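Local coordinates for protein phosphonate monoester hydrolase (Ruegeria pomeroyi, PDB 4UPK) that belongs to the sulfatase family of hydrolases, within the alkaline phosphatase superfamily, and has a large mixed beta sheet flanked by helices, at residues 235-240 against 325-330; 287-292 against 303-308; 464-469 against 496-501; 73-78 against 392-397. One frame throughout, in Å; residues are numbered along the deposited sequence.

Interaction 1 (235-240 against 325-330); sequences AHLTYI and GRVIAH
Leu237 and Tyr239 meet Val327 where helix 303-333 packs on strand 234-239, part of the helix-on-sheet layering of this alkaline phosphatase-like fold. The strand runs parallel to its neighbours 35-41 and 125-127, and the two residues, two apart along it, both direct their side chains at the helix. Followed outward, Leu237 starts with a CB that points toward the helix and makes no contact with 325-330. CG then stands anti to the backbone N (chi1 172°), carrying the branched end away from the strand. CD1 stays clear of 325-330, and the side chain also packs on Phe128. CD2 alone closes on the helix segment, meeting Val327 CG2 tip to tip at 4.0 Å, and the same methyl lies 3.5 Å from Tyr239 OH. Val327 suits the helix side because a short, beta-branched residue brings a methyl forward without a long arm; its side chain also rests on Leu37 and on Phe221 of helix 213-224. Tyr239 combines an apolar ring for the core with a polar tip, which Thr218 of helix 213-224 satisfies through a hydrogen bond between hydroxyls. Besides making that bond, Tyr239 OH lies 3.9 Å from Val327 CG2.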
loop_
_atom_site.group_PDB
_atom_site.type_symbol
_atom_site.label_atom_id
_atom_site.label_comp_id
_atom_site.label_asym_id
_atom_site.label_seq_id
_atom_site.Cartn_x
_atom_site.Cartn_y
_atom_site.Cartn_z
ATOM N N ALA A 235 25.651 8.947 -9.103
ATOM C CA ALA A 235 25.245 10.166 -9.796
ATOM C C ALA A 235 24.811 9.819 -11.198
ATOM O O ALA A 235 25.511 9.081 -11.918
ATOM C CB ALA A 235 26.382 11.181 -9.828
ATOM N N HIS A 236 23.625 10.336 -11.564
ATOM C CA HIS A 236 23.006 10.142 -12.866
ATOM C C HIS A 236 22.915 11.503 -13.548
ATOM O O HIS A 236 22.162 12.369 -13.111
ATOM C CB HIS A 236 21.629 9.431 -12.751
ATOM C CG HIS A 236 21.067 8.995 -14.069
ATOM N ND1 HIS A 236 21.891 8.671 -15.142
ATOM C CD2 HIS A 236 19.779 8.802 -14.442
ATOM C CE1 HIS A 236 21.086 8.291 -16.115
ATOM N NE2 HIS A 236 19.807 8.368 -15.748
ATOM N N LEU A 237 23.721 11.699 -14.601
ATOM C CA LEU A 237 23.839 12.963 -15.331
ATOM C C LEU A 237 23.366 12.763 -16.788
ATOM O O LEU A 237 23.843 11.869 -17.493
ATOM C CB LEU A 237 25.290 13.481 -15.194
ATOM C CG LEU A 237 25.785 14.699 -15.996
ATOM C CD1 LEU A 237 25.291 16.013 -15.409
ATOM C CD2 LEU A 237 27.304 14.722 -16.013
ATOM N N THR A 238 22.356 13.569 -17.188
ATOM C CA THR A 238 21.625 13.470 -18.448
ATOM C C THR A 238 21.643 14.745 -19.297
ATOM O O THR A 238 20.937 15.720 -19.009
ATOM C CB THR A 238 20.176 13.017 -18.159
ATOM O OG1 THR A 238 19.562 14.010 -17.342
ATOM C CG2 THR A 238 20.092 11.643 -17.466
ATOM N N TYR A 239 22.424 14.704 -20.372
ATOM C CA TYR A 239 22.547 15.792 -21.330
ATOM C C TYR A 239 21.532 15.603 -22.434
ATOM O O TYR A 239 21.524 14.562 -23.086
ATOM C CB TYR A 239 23.954 15.817 -21.953
ATOM C CG TYR A 239 25.066 16.117 -20.977
ATOM C CD1 TYR A 239 25.322 17.421 -20.568
ATOM C CD2 TYR A 239 25.903 15.102 -20.505
ATOM C CE1 TYR A 239 26.371 17.714 -19.699
ATOM C CE2 TYR A 239 26.964 15.384 -19.643
ATOM C CZ TYR A 239 27.196 16.698 -19.246
ATOM O OH TYR A 239 28.243 17.027 -18.424
ATOM N N ILE A 240 20.690 16.610 -22.644
ATOM C CA ILE A 240 19.688 16.635 -23.691
ATOM C C ILE A 240 20.332 16.769 -25.057
ATOM O O ILE A 240 19.948 16.067 -25.978
ATOM C CB ILE A 240 18.577 17.711 -23.416
ATOM C CG1 ILE A 240 17.375 17.568 -24.397
ATOM C CG2 ILE A 240 19.120 19.144 -23.366
ATOM C CD1 ILE A 240 16.614 16.188 -24.257
ATOM N N GLY A 325 34.655 16.047 -20.396
ATOM C CA GLY A 325 36.072 16.116 -20.033
ATOM C C GLY A 325 36.295 16.742 -18.663
ATOM O O GLY A 325 37.163 16.304 -17.911
ATOM N N ARG A 326 35.477 17.740 -18.309
ATOM C CA ARG A 326 35.494 18.422 -17.007
ATOM C C ARG A 326 35.029 17.482 -15.900
ATOM O O ARG A 326 35.531 17.584 -14.790
ATOM C CB ARG A 326 34.586 19.660 -17.024
ATOM C CG ARG A 326 35.033 20.807 -17.918
ATOM C CD ARG A 326 33.897 21.817 -18.033
ATOM N NE ARG A 326 33.703 22.538 -16.776
ATOM C CZ ARG A 326 32.576 23.129 -16.395
ATOM N NH1 ARG A 326 31.495 23.081 -17.164
ATOM N NH2 ARG A 326 32.520 23.777 -15.240
ATOM N N VAL A 327 34.029 16.613 -16.188
ATOM C CA VAL A 327 33.473 15.606 -15.268
ATOM C C VAL A 327 34.565 14.550 -14.971
ATOM O O VAL A 327 34.796 14.217 -13.811
ATOM C CB VAL A 327 32.155 14.980 -15.803
ATOM C CG1 VAL A 327 31.659 13.863 -14.882
ATOM C CG2 VAL A 327 31.070 16.046 -15.983
ATOM N N ILE A 328 35.255 14.066 -16.027
ATOM C CA ILE A 328 36.371 13.117 -15.921
ATOM C C ILE A 328 37.515 13.748 -15.127
ATOM O O ILE A 328 38.018 13.101 -14.220
ATOM C CB ILE A 328 36.843 12.586 -17.326
ATOM C CG1 ILE A 328 35.720 11.820 -18.095
ATOM C CG2 ILE A 328 38.145 11.765 -17.228
ATOM C CD1 ILE A 328 35.043 10.578 -17.345
ATOM N N ALA A 329 37.914 15.012 -15.463
ATOM C CA ALA A 329 38.982 15.759 -14.785
ATOM C C ALA A 329 38.719 15.871 -13.289
ATOM O O ALA A 329 39.656 15.703 -12.510
ATOM C CB ALA A 329 39.161 17.150 -15.399
ATOM N N HIS A 330 37.453 16.100 -12.884
ATOM C CA HIS A 330 37.033 16.156 -11.481
ATOM C C HIS A 330 37.330 14.834 -10.761
ATOM O O HIS A 330 37.780 14.861 -9.619
ATOM C CB HIS A 330 35.524 16.470 -11.371
ATOM C CG HIS A 330 34.996 16.376 -9.969
ATOM N ND1 HIS A 330 35.311 17.329 -9.006
ATOM C CD2 HIS A 330 34.233 15.412 -9.400
ATOM C CE1 HIS A 330 34.724 16.924 -7.892
ATOM N NE2 HIS A 330 34.058 15.778 -8.077
#

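Interaction 2 (287-292 against 303-308); sequences SSPASF and DETIQT
Ser288 O, the carbonyl just before Pro289, is gripped twice by one residue: Ser291 N lies 3.0 Å from Ser288 O, and Ser291 OG also donates to Ser288 O at 3.0 Å. The hydroxyl comes in the carbonyl plane on a lone pair, at a C=O...O angle of 127°. These bonds shape the short 3-10 turn that begins at Pro289, which packs against the first turns of the long helix 303-333 of the sulfatase fold. Proline suits the start of such a turn, since its ring restricts phi and the turn asks no N-H of its first residue. The same ring supplies the apolar surface that faces the helix. Pro289 CB touches Thr305 CG2 at 3.6 Å, the two side chains crossing at about a right angle, and Pro289 CG lies 4.3 Å from Ile306 CG1. Further along the helix, Leu309 also touches Pro289. Threonine serves two needs in this spot: with chi1 at -70°, CG2 is anti to the backbone N and meets the proline, while OG1 bonds to Thr302 OG1 and Glu300 O just ahead of the helix. Ile306, next along the helix, meets the proline ring more loosely and also touches Pro264. Within the helix, Glu304 O is also held twice, by the residue one turn on. Thr308 N reaches Glu304 O at 3.2 Å from one face of the carbonyl plane, and Thr308 OG1 donates to Glu304 O at 2.6 Å from the other, tilted 26° from that plane.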
loop_
_atom_site.group_PDB
_atom_site.type_symbol
_atom_site.label_atom_id
_atom_site.label_comp_id
_atom_site.label_asym_id
_atom_site.label_seq_id
_atom_site.Cartn_x
_atom_site.Cartn_y
_atom_site.Cartn_z
ATOM N N SER A 287 8.414 13.843 -38.689
ATOM C CA SER A 287 9.408 14.888 -38.375
ATOM C C SER A 287 9.975 15.474 -39.658
ATOM O O SER A 287 9.901 14.848 -40.718
ATOM C CB SER A 287 10.546 14.333 -37.521
ATOM O OG SER A 287 10.119 14.002 -36.209
ATOM N N SER A 288 10.540 16.685 -39.564
ATOM C CA SER A 288 11.117 17.399 -40.710
ATOM C C SER A 288 12.136 18.427 -40.211
ATOM O O SER A 288 12.127 18.742 -39.016
ATOM C CB SER A 288 10.015 18.095 -41.531
ATOM O OG SER A 288 9.369 19.143 -40.827
ATOM N N PRO A 289 13.005 18.985 -41.092
ATOM C CA PRO A 289 13.923 20.043 -40.637
ATOM C C PRO A 289 13.187 21.201 -39.939
ATOM O O PRO A 289 13.651 21.665 -38.892
ATOM C CB PRO A 289 14.609 20.482 -41.932
ATOM C CG PRO A 289 14.509 19.318 -42.835
ATOM C CD PRO A 289 13.183 18.713 -42.532
ATOM N N ALA A 290 11.987 21.604 -40.473
ATOM C CA ALA A 290 11.101 22.660 -39.938
ATOM C C ALA A 290 10.628 22.385 -38.502
ATOM O O ALA A 290 10.388 23.343 -37.754
ATOM C CB ALA A 290 9.898 22.865 -40.844
ATOM N N SER A 291 10.497 21.102 -38.105
ATOM C CA SER A 291 10.078 20.751 -36.743
ATOM C C SER A 291 11.271 20.566 -35.784
ATOM O O SER A 291 11.068 20.443 -34.583
ATOM C CB SER A 291 9.167 19.518 -36.750
ATOM O OG SER A 291 9.874 18.330 -37.074
ATOM N N PHE A 292 12.503 20.556 -36.315
ATOM C CA PHE A 292 13.755 20.356 -35.570
ATOM C C PHE A 292 14.483 21.647 -35.149
ATOM O O PHE A 292 15.575 21.576 -34.575
ATOM C CB PHE A 292 14.699 19.452 -36.387
ATOM C CG PHE A 292 14.741 18.017 -35.943
ATOM C CD1 PHE A 292 13.575 17.271 -35.840
ATOM C CD2 PHE A 292 15.952 17.402 -35.645
ATOM C CE1 PHE A 292 13.614 15.948 -35.405
ATOM C CE2 PHE A 292 15.990 16.073 -35.222
ATOM C CZ PHE A 292 14.822 15.361 -35.096
ATOM N N ASP A 303 19.106 20.461 -49.542
ATOM C CA ASP A 303 20.389 19.895 -49.141
ATOM C C ASP A 303 21.148 20.891 -48.268
ATOM O O ASP A 303 21.821 20.469 -47.343
ATOM C CB ASP A 303 21.223 19.491 -50.369
ATOM C CG ASP A 303 20.800 18.180 -51.028
ATOM O OD1 ASP A 303 19.898 17.507 -50.492
ATOM O OD2 ASP A 303 21.409 17.803 -52.045
ATOM N N GLU A 304 21.001 22.203 -48.525
ATOM C CA GLU A 304 21.623 23.281 -47.732
ATOM C C GLU A 304 21.062 23.273 -46.307
ATOM O O GLU A 304 21.833 23.356 -45.354
ATOM C CB GLU A 304 21.410 24.658 -48.381
ATOM C CG GLU A 304 22.256 25.756 -47.754
ATOM C CD GLU A 304 22.047 27.172 -48.264
ATOM O OE1 GLU A 304 21.585 27.343 -49.416
ATOM O OE2 GLU A 304 22.397 28.117 -47.522
ATOM N N THR A 305 19.729 23.153 -46.174
ATOM C CA THR A 305 19.028 23.080 -44.900
ATOM C C THR A 305 19.458 21.821 -44.116
ATOM O O THR A 305 19.906 21.944 -42.974
ATOM C CB THR A 305 17.517 23.122 -45.154
ATOM O OG1 THR A 305 17.157 24.427 -45.590
ATOM C CG2 THR A 305 16.682 22.702 -43.943
ATOM N N ILE A 306 19.326 20.636 -44.739
ATOM C CA ILE A 306 19.657 19.333 -44.152
ATOM C C ILE A 306 21.082 19.295 -43.605
ATOM O O ILE A 306 21.274 18.906 -42.449
ATOM C CB ILE A 306 19.313 18.173 -45.143
ATOM C CG1 ILE A 306 17.776 18.027 -45.305
ATOM C CG2 ILE A 306 19.938 16.837 -44.727
ATOM C CD1 ILE A 306 17.334 17.466 -46.686
ATOM N N GLN A 307 22.064 19.769 -44.397
ATOM C CA GLN A 307 23.480 19.799 -44.014
ATOM C C GLN A 307 23.793 20.779 -42.868
ATOM O O GLN A 307 24.689 20.523 -42.060
ATOM C CB GLN A 307 24.386 20.010 -45.240
ATOM C CG GLN A 307 24.314 18.881 -46.279
ATOM C CD GLN A 307 24.804 17.547 -45.787
ATOM O OE1 GLN A 307 24.065 16.767 -45.193
ATOM N NE2 GLN A 307 26.052 17.229 -46.061
ATOM N N THR A 308 23.024 21.877 -42.789
ATOM C CA THR A 308 23.159 22.903 -41.753
ATOM C C THR A 308 22.744 22.343 -40.401
ATOM O O THR A 308 23.498 22.468 -39.437
ATOM C CB THR A 308 22.458 24.208 -42.178
ATOM O OG1 THR A 308 23.018 24.638 -43.422
ATOM C CG2 THR A 308 22.618 25.305 -41.162
#

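Interaction 3 (464-469 against 496-501); sequences DARFTL and PAHAAD
Unusually for a buried phenylalanine, Phe467 is crowded by charged and polar groups: Asp501 OD2 comes within 3.2 Å of its CZ, and that same CZ lies over the centre of one face of the Arg466 guanidinium. The contact joins strand 467-472 of the four-stranded antiparallel sheet, which belongs to the smaller C-terminal part of a sulfatase fold, to the start of helix 499-515. Asp501 crosses the phenylalanine at about a right angle, its CB making an off-centre CH-pi contact 4.2 Å from the centroid of the Phe467 ring. His498, at the N-cap position of the helix, brings its CE1 to the edge of the Phe467 ring, in plane, and its ND1 lies 3.7 Å from Phe467 CE1. The two ring planes are turned 79° apart. On the strand side, Asp464 OD2 accepts from Phe467 N at 3.2 Å in an Asx motif, helping to hold the backbone that carries the ring. Arg466 reaches past with an extended chain, its NH2 4.0 Å from His498 CE1, while its NE makes a salt bridge with Asp482. Within the helix start, His498 ND1 donates to Asp501 OD2 at 3.1 Å, on the anti side of the carboxylate and nearly straight at 161°; Asp501 OD1 is held by Arg504. The aspartate would favour a doubly protonated imidazole, whereas the nearby arginine would tend to oppose it.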
loop_
_atom_site.group_PDB
_atom_site.type_symbol
_atom_site.label_atom_id
_atom_site.label_comp_id
_atom_site.label_asym_id
_atom_site.label_seq_id
_atom_site.Cartn_x
_atom_site.Cartn_y
_atom_site.Cartn_z
ATOM N N ASP A 464 19.439 -9.929 -36.713
ATOM C CA ASP A 464 20.207 -11.150 -36.855
ATOM C C ASP A 464 21.543 -10.737 -37.517
ATOM O O ASP A 464 21.659 -9.609 -38.010
ATOM C CB ASP A 464 19.344 -12.108 -37.717
ATOM C CG ASP A 464 19.997 -13.319 -38.319
ATOM O OD1 ASP A 464 20.316 -14.251 -37.566
ATOM O OD2 ASP A 464 20.107 -13.371 -39.552
ATOM N N ALA A 465 22.553 -11.619 -37.494
ATOM C CA ALA A 465 23.877 -11.363 -38.095
ATOM C C ALA A 465 23.800 -10.943 -39.592
ATOM O O ALA A 465 24.586 -10.102 -40.049
ATOM C CB ALA A 465 24.759 -12.595 -37.944
ATOM N N ARG A 466 22.832 -11.531 -40.333
ATOM C CA ARG A 466 22.585 -11.277 -41.745
ATOM C C ARG A 466 21.313 -10.425 -42.003
ATOM O O ARG A 466 21.341 -9.507 -42.815
ATOM C CB ARG A 466 22.497 -12.611 -42.513
ATOM C CG ARG A 466 22.265 -12.403 -44.005
ATOM C CD ARG A 466 22.268 -13.670 -44.789
ATOM N NE ARG A 466 21.828 -13.403 -46.153
ATOM C CZ ARG A 466 21.320 -14.313 -46.969
ATOM N NH1 ARG A 466 21.179 -15.566 -46.570
ATOM N NH2 ARG A 466 20.926 -13.972 -48.181
ATOM N N PHE A 467 20.201 -10.767 -41.355
ATOM C CA PHE A 467 18.951 -10.068 -41.607
ATOM C C PHE A 467 18.436 -9.192 -40.494
ATOM O O PHE A 467 18.815 -9.338 -39.328
ATOM C CB PHE A 467 17.855 -11.078 -41.971
ATOM C CG PHE A 467 18.047 -11.902 -43.225
ATOM C CD1 PHE A 467 17.645 -11.417 -44.462
ATOM C CD2 PHE A 467 18.540 -13.199 -43.155
ATOM C CE1 PHE A 467 17.773 -12.200 -45.620
ATOM C CE2 PHE A 467 18.663 -13.980 -44.312
ATOM C CZ PHE A 467 18.302 -13.462 -45.541
ATOM N N THR A 468 17.525 -8.278 -40.872
ATOM C CA THR A 468 16.735 -7.447 -39.970
ATOM C C THR A 468 15.295 -7.671 -40.392
ATOM O O THR A 468 14.954 -7.505 -41.562
ATOM C CB THR A 468 17.154 -5.970 -39.951
ATOM O OG1 THR A 468 18.484 -5.876 -39.461
ATOM C CG2 THR A 468 16.232 -5.111 -39.066
ATOM N N LEU A 469 14.485 -8.110 -39.449
ATOM C CA LEU A 469 13.073 -8.374 -39.641
ATOM C C LEU A 469 12.254 -7.332 -38.852
ATOM O O LEU A 469 12.576 -7.038 -37.697
ATOM C CB LEU A 469 12.732 -9.812 -39.165
ATOM C CG LEU A 469 11.234 -10.157 -39.024
ATOM C CD1 LEU A 469 10.588 -10.471 -40.369
ATOM C CD2 LEU A 469 11.052 -11.271 -38.096
ATOM N N PRO A 496 10.025 -14.152 -53.212
ATOM C CA PRO A 496 9.832 -15.586 -52.886
ATOM C C PRO A 496 11.107 -16.325 -52.465
ATOM O O PRO A 496 11.039 -17.287 -51.698
ATOM C CB PRO A 496 9.235 -16.177 -54.182
ATOM C CG PRO A 496 8.698 -15.011 -54.917
ATOM C CD PRO A 496 9.577 -13.851 -54.588
ATOM N N ALA A 497 12.267 -15.850 -52.946
ATOM C CA ALA A 497 13.579 -16.401 -52.647
ATOM C C ALA A 497 13.959 -16.228 -51.155
ATOM O O ALA A 497 14.865 -16.922 -50.684
ATOM C CB ALA A 497 14.629 -15.759 -53.555
ATOM N N HIS A 498 13.270 -15.304 -50.427
ATOM C CA HIS A 498 13.483 -15.015 -49.006
ATOM C C HIS A 498 12.344 -15.479 -48.081
ATOM O O HIS A 498 12.361 -15.168 -46.896
ATOM C CB HIS A 498 13.781 -13.521 -48.795
ATOM C CG HIS A 498 15.106 -13.072 -49.341
ATOM N ND1 HIS A 498 16.302 -13.498 -48.786
ATOM C CD2 HIS A 498 15.379 -12.255 -50.382
ATOM C CE1 HIS A 498 17.259 -12.921 -49.500
ATOM N NE2 HIS A 498 16.752 -12.161 -50.468
ATOM N N ALA A 499 11.378 -16.249 -48.604
ATOM C CA ALA A 499 10.228 -16.761 -47.840
ATOM C C ALA A 499 10.629 -17.672 -46.653
ATOM O O ALA A 499 10.053 -17.548 -45.574
ATOM C CB ALA A 499 9.233 -17.460 -48.765
ATOM N N ALA A 500 11.633 -18.543 -46.847
ATOM C CA ALA A 500 12.150 -19.424 -45.802
ATOM C C ALA A 500 12.915 -18.642 -44.721
ATOM O O ALA A 500 12.794 -18.990 -43.546
ATOM C CB ALA A 500 13.024 -20.513 -46.408
ATOM N N ASP A 501 13.676 -17.570 -45.104
ATOM C CA ASP A 501 14.405 -16.720 -44.156
ATOM C C ASP A 501 13.417 -15.949 -43.315
ATOM O O ASP A 501 13.581 -15.880 -42.095
ATOM C CB ASP A 501 15.354 -15.750 -44.865
ATOM C CG ASP A 501 16.440 -16.385 -45.710
ATOM O OD1 ASP A 501 17.178 -17.249 -45.186
ATOM O OD2 ASP A 501 16.637 -15.928 -46.847
#

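Interaction 4 (73-78 against 392-397); sequences RRHYSV and IDLMPT
The backbones of Val78 and Ile392 come closest, with CA atoms 7.1 Å apart, and diverge toward His75 and Asp393, whose CA atoms stand 9.7 Å apart. This joins strand 70-76 and its exit to the start of helix 394-402, in the core of the sulfatase fold; strand 388-390, which runs parallel beside 70-76, leads through a short 3-10 segment into the helix. Two van der Waals touches make up the contact, one wholly apolar and one of an imidazole on a methyl. Val78 and Ile392 cross at about a right angle, Val78 CG2 reaching Ile392 CG2 at 3.5 Å and Val78 CG1 reaching Ile392 CG1 at 4.0 Å. Both are beta-branched, so each offers two branches close to its backbone, which suits a close approach of the backbones. Ser88 of helix 82-91 touches both side chains. Farther along, where the gap is wider, longer side chains bridge it. His75 CG is anti to the backbone N (chi1 -169°), which swings the imidazole toward Leu394. CE1 of His75 lies 3.7 Å from Leu394 CD1, and NE2 of His75 3.9 Å from the same methyl. Leu394 also packs on Val343 and Thr345 of strand 340-346. The hydrogen bond of His75 ND1 to Thr389 OG1 satisfies one ring nitrogen and would restrain the ring's rotation, so that its CE1 and NE2 side meets the leucine methyl by van der Waals contact.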
loop_
_atom_site.group_PDB
_atom_site.type_symbol
_atom_site.label_atom_id
_atom_site.label_comp_id
_atom_site.label_asym_id
_atom_site.label_seq_id
_atom_site.Cartn_x
_atom_site.Cartn_y
_atom_site.Cartn_z
ATOM N N ARG A 73 30.278 -2.036 -29.639
ATOM C CA ARG A 73 29.981 -1.664 -31.031
ATOM C C ARG A 73 28.635 -2.096 -31.642
ATOM O O ARG A 73 28.245 -1.544 -32.690
ATOM C CB ARG A 73 31.154 -2.033 -31.962
ATOM C CG ARG A 73 32.433 -1.293 -31.605
ATOM C CD ARG A 73 32.548 0.122 -32.184
ATOM N NE ARG A 73 33.553 0.914 -31.461
ATOM C CZ ARG A 73 34.859 0.878 -31.708
ATOM N NH1 ARG A 73 35.340 0.103 -32.671
ATOM N NH2 ARG A 73 35.693 1.602 -30.984
ATOM N N ARG A 74 27.935 -3.077 -31.015
ATOM C CA ARG A 74 26.649 -3.567 -31.519
ATOM C C ARG A 74 25.572 -3.358 -30.449
ATOM O O ARG A 74 24.811 -4.273 -30.135
ATOM C CB ARG A 74 26.774 -5.046 -31.958
ATOM C CG ARG A 74 26.009 -5.359 -33.234
ATOM C CD ARG A 74 26.445 -6.669 -33.867
ATOM N NE ARG A 74 25.865 -6.858 -35.204
ATOM C CZ ARG A 74 24.982 -7.806 -35.526
ATOM N NH1 ARG A 74 24.567 -8.678 -34.612
ATOM N NH2 ARG A 74 24.515 -7.893 -36.766
ATOM N N HIS A 75 25.524 -2.132 -29.889
ATOM C CA HIS A 75 24.611 -1.735 -28.823
ATOM C C HIS A 75 23.382 -1.014 -29.361
ATOM O O HIS A 75 23.496 -0.006 -30.065
ATOM C CB HIS A 75 25.338 -0.892 -27.768
ATOM C CG HIS A 75 24.540 -0.672 -26.526
ATOM N ND1 HIS A 75 24.336 -1.689 -25.610
ATOM C CD2 HIS A 75 23.896 0.436 -26.097
ATOM C CE1 HIS A 75 23.596 -1.164 -24.647
ATOM N NE2 HIS A 75 23.299 0.107 -24.898
ATOM N N TYR A 76 22.193 -1.535 -29.010
ATOM C CA TYR A 76 20.929 -1.017 -29.513
ATOM C C TYR A 76 19.929 -0.730 -28.432
ATOM O O TYR A 76 19.811 -1.490 -27.479
ATOM C CB TYR A 76 20.328 -2.007 -30.544
ATOM C CG TYR A 76 21.160 -2.148 -31.798
ATOM C CD1 TYR A 76 22.261 -3.001 -31.839
ATOM C CD2 TYR A 76 20.862 -1.418 -32.946
ATOM C CE1 TYR A 76 23.103 -3.048 -32.954
ATOM C CE2 TYR A 76 21.671 -1.501 -34.086
ATOM C CZ TYR A 76 22.789 -2.323 -34.081
ATOM O OH TYR A 76 23.603 -2.442 -35.187
ATOM N N SER A 77 19.178 0.370 -28.602
ATOM C CA SER A 77 18.062 0.716 -27.723
ATOM C C SER A 77 16.965 -0.362 -27.977
ATOM O O SER A 77 16.778 -0.751 -29.131
ATOM C CB SER A 77 17.534 2.104 -28.077
ATOM O OG SER A 77 16.441 2.419 -27.234
ATOM N N VAL A 78 16.293 -0.879 -26.928
ATOM C CA VAL A 78 15.251 -1.903 -27.091
ATOM C C VAL A 78 13.892 -1.287 -27.393
ATOM O O VAL A 78 12.932 -2.001 -27.699
ATOM C CB VAL A 78 15.182 -2.957 -25.948
ATOM C CG1 VAL A 78 16.552 -3.537 -25.643
ATOM C CG2 VAL A 78 14.530 -2.386 -24.684
ATOM N N ILE A 392 18.832 -2.615 -22.023
ATOM C CA ILE A 392 18.343 -3.284 -20.815
ATOM C C ILE A 392 19.452 -3.990 -20.024
ATOM O O ILE A 392 19.224 -4.384 -18.889
ATOM C CB ILE A 392 17.167 -4.233 -21.165
ATOM C CG1 ILE A 392 17.596 -5.324 -22.184
ATOM C CG2 ILE A 392 15.960 -3.424 -21.638
ATOM C CD1 ILE A 392 16.679 -6.517 -22.255
ATOM N N ASP A 393 20.657 -4.121 -20.622
ATOM C CA ASP A 393 21.836 -4.742 -20.008
ATOM C C ASP A 393 22.585 -3.804 -19.052
ATOM O O ASP A 393 23.480 -4.249 -18.339
ATOM C CB ASP A 393 22.807 -5.225 -21.103
ATOM C CG ASP A 393 22.277 -6.284 -22.045
ATOM O OD1 ASP A 393 21.243 -6.935 -21.705
ATOM O OD2 ASP A 393 22.886 -6.475 -23.115
ATOM N N LEU A 394 22.225 -2.514 -19.029
ATOM C CA LEU A 394 22.926 -1.534 -18.198
ATOM C C LEU A 394 22.602 -1.641 -16.704
ATOM O O LEU A 394 23.524 -1.766 -15.896
ATOM C CB LEU A 394 22.733 -0.122 -18.766
ATOM C CG LEU A 394 23.735 0.361 -19.831
ATOM C CD1 LEU A 394 23.789 -0.545 -21.042
ATOM C CD2 LEU A 394 23.359 1.736 -20.309
ATOM N N MET A 395 21.302 -1.644 -16.340
ATOM C CA MET A 395 20.847 -1.799 -14.954
ATOM C C MET A 395 21.473 -3.067 -14.299
ATOM O O MET A 395 22.092 -2.917 -13.246
ATOM C CB MET A 395 19.290 -1.770 -14.835
ATOM C CG MET A 395 18.756 -2.518 -13.620
ATOM S SD MET A 395 17.052 -2.124 -13.285
ATOM C CE MET A 395 16.835 -2.841 -11.673
ATOM N N PRO A 396 21.381 -4.292 -14.903
ATOM C CA PRO A 396 21.992 -5.469 -14.260
ATOM C C PRO A 396 23.514 -5.413 -14.131
ATOM O O PRO A 396 24.051 -5.999 -13.193
ATOM C CB PRO A 396 21.505 -6.645 -15.121
ATOM C CG PRO A 396 21.204 -6.049 -16.432
ATOM C CD PRO A 396 20.667 -4.683 -16.140
ATOM N N THR A 397 24.209 -4.677 -15.021
ATOM C CA THR A 397 25.661 -4.500 -14.955
ATOM C C THR A 397 26.046 -3.722 -13.669
ATOM O O THR A 397 26.960 -4.132 -12.946
ATOM C CB THR A 397 26.170 -3.827 -16.221
ATOM O OG1 THR A 397 25.750 -4.571 -17.363
ATOM C CG2 THR A 397 27.694 -3.675 -16.239
#

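Interactions 1, 2 and 4 are buried contacts of the main fold, whereas interaction 3 is only partly buried and lies farthest from the chain's centre, opposite interaction 1. Interactions 1 and 2 use one helix, 303-333, at positions whose centres are 29 Å apart: its later part packs on the large sheet, its start on a 3-10 turn. Interaction 4 reaches that same sheet through strand 70-76. Chemistry follows place: methyl and methylene contacts dominate the three buried sites, with a tyrosine hydroxyl in interaction 1 and an imidazole in interaction 4, while interaction 3 mixes an aromatic ring with charged groups. Interactions 3 and 4 also touch, by packing of Arg74 NH2 against Asp464 O at 3.6 Å.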